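Local atomic coordinates of PCF11 protein (Saccharomyces cerevisiae, PDB entry 1SZ9), a protein that probably couples transcription to 3'-end processing of mRNA by recognising the carboxy-terminal domain of RNA polymerase II through its CTD-interacting domain. Residues 49-52 with 53-57. Numbering follows the deposited sequence.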
loop_
_atom_site.group_PDB
_atom_site.type_symbol
_atom_site.label_atom_id
_atom_site.label_comp_id
_atom_site.label_asym_id
_atom_site.label_seq_id
_atom_site.Cartn_x
_atom_site.Cartn_y
_atom_site.Cartn_z
ATOM N N GLU A 49 -1.623 1.353 -7.057
ATOM C CA GLU A 49 -0.232 1.641 -7.425
ATOM C C GLU A 49 -0.177 2.881 -8.309
ATOM O O GLU A 49 0.730 3.707 -8.174
ATOM C CB GLU A 49 0.423 0.454 -8.146
ATOM C CG GLU A 49 0.454 -0.828 -7.307
ATOM C CD GLU A 49 1.469 -1.856 -7.794
ATOM O OE1 GLU A 49 1.838 -1.823 -8.983
ATOM O OE2 GLU A 49 1.899 -2.714 -6.986
ATOM N N SER A 50 -1.159 3.007 -9.200
ATOM C CA SER A 50 -1.235 4.163 -10.086
ATOM C C SER A 50 -1.411 5.429 -9.245
ATOM O O SER A 50 -0.705 6.421 -9.459
ATOM C CB SER A 50 -2.403 3.999 -11.080
ATOM O OG SER A 50 -2.561 5.168 -11.858
ATOM N N ARG A 51 -2.343 5.401 -8.286
ATOM C CA ARG A 51 -2.549 6.566 -7.417
ATOM C C ARG A 51 -1.266 6.920 -6.649
ATOM O O ARG A 51 -0.866 8.083 -6.594
ATOM C CB ARG A 51 -3.712 6.344 -6.419
ATOM C CG ARG A 51 -3.623 7.282 -5.207
ATOM C CD ARG A 51 -4.901 8.006 -4.762
ATOM N NE ARG A 51 -5.333 9.025 -5.704
ATOM C CZ ARG A 51 -5.703 10.267 -5.391
ATOM N NH1 ARG A 51 -5.708 10.707 -4.132
ATOM N NH2 ARG A 51 -6.084 11.081 -6.365
ATOM N N ILE A 52 -0.608 5.923 -6.062
ATOM C CA ILE A 52 0.627 6.182 -5.326
ATOM C C ILE A 52 1.672 6.861 -6.216
ATOM O O ILE A 52 2.385 7.780 -5.796
ATOM C CB ILE A 52 1.211 4.873 -4.766
ATOM C CG1 ILE A 52 0.299 4.354 -3.639
ATOM C CG2 ILE A 52 2.641 5.097 -4.262
ATOM C CD1 ILE A 52 0.609 2.928 -3.199
ATOM N N GLU A 53 1.753 6.404 -7.454
ATOM C CA GLU A 53 2.707 6.950 -8.402
ATOM C C GLU A 53 2.336 8.342 -8.908
ATOM O O GLU A 53 3.201 9.199 -9.073
ATOM C CB GLU A 53 2.834 5.991 -9.581
ATOM C CG GLU A 53 3.862 6.380 -10.608
ATOM C CD GLU A 53 4.150 5.235 -11.558
ATOM O OE1 GLU A 53 3.235 4.858 -12.323
ATOM O OE2 GLU A 53 5.285 4.707 -11.527
ATOM N N LYS A 54 1.047 8.566 -9.140
ATOM C CA LYS A 54 0.555 9.841 -9.665
ATOM C C LYS A 54 0.287 10.977 -8.689
ATOM O O LYS A 54 0.774 12.090 -8.893
ATOM C CB LYS A 54 -0.731 9.619 -10.471
ATOM C CG LYS A 54 -0.543 9.148 -11.910
ATOM C CD LYS A 54 0.224 7.847 -12.019
ATOM C CE LYS A 54 0.209 7.366 -13.467
ATOM N NZ LYS A 54 0.936 6.088 -13.677
ATOM N N CYS A 55 -0.495 10.711 -7.645
ATOM C CA CYS A 55 -0.855 11.756 -6.690
ATOM C C CYS A 55 0.350 12.445 -6.066
ATOM O O CYS A 55 1.488 12.024 -6.251
ATOM C CB CYS A 55 -1.773 11.182 -5.601
ATOM S SG CYS A 55 -0.920 10.235 -4.341
ATOM N N MET A 56 0.118 13.517 -5.321
ATOM C CA MET A 56 1.247 14.202 -4.714
ATOM C C MET A 56 1.608 13.739 -3.308
ATOM O O MET A 56 0.818 13.065 -2.650
ATOM C CB MET A 56 1.029 15.706 -4.753
ATOM C CG MET A 56 -0.251 16.209 -4.194
ATOM S SD MET A 56 -0.377 17.866 -4.862
ATOM C CE MET A 56 1.046 18.677 -4.091
ATOM N N PRO A 57 2.825 14.092 -2.843
ATOM C CA PRO A 57 3.423 13.774 -1.547
ATOM C C PRO A 57 2.558 13.266 -0.413
ATOM O O PRO A 57 2.570 12.071 -0.134
ATOM C CB PRO A 57 4.173 15.053 -1.213
ATOM C CG PRO A 57 4.789 15.359 -2.534
ATOM C CD PRO A 57 3.678 15.072 -3.549
#
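The carbonyl oxygen of S50 accepts the amide N of K54 at 2.8 Å, in the last full turn of helix 41-54, one of the stacked helices of this all-helical CTD-interacting domain. It is the middle one of three successive i to i+4 helical bonds. Before it in the helix, E53 N reaches E49 O at 3.0 Å. After it, C55 N meets R51 O at 2.9 Å, although C55 itself has already left helical backbone angles and starts the connection to helix 57-73.

The long chain of K54 suits a helix end at the surface, because its methylenes can lie along the preceding turn while the ammonium remains at the exposed surface, where it can pair with a carboxylate. A turn about the CB-CG bond (chi2 58°) folds CD back to within 3.1 Å of S50 O and brings CD and CE alongside S50 OG. The ammonium then turns to its neighbour: NZ forms a salt bridge of 2.9 Å with E53 OE1, approaching on the anti side of the carboxylate. With CG anti to the backbone N (chi1 -176°) and the chain extended beyond it, the E53 carboxylate lies within reach of NZ.

I52 points into the domain instead, its branched aliphatic side chain buried against A63, F64 and L67 of helix 57-73 and L89 and T93 of helix 86-95. K60 closes the helix end, its ammonium hydrogen-bonded to the carbonyl oxygens of I52 and C55. C55, small enough to fit against an arginine, is turned toward the preceding turn. The R51 chain bends at chi2 and chi3 to bring its flat end to this cysteine, whose CB lies 4.0 Å from R51 CZ, over the centre of one guanidinium face.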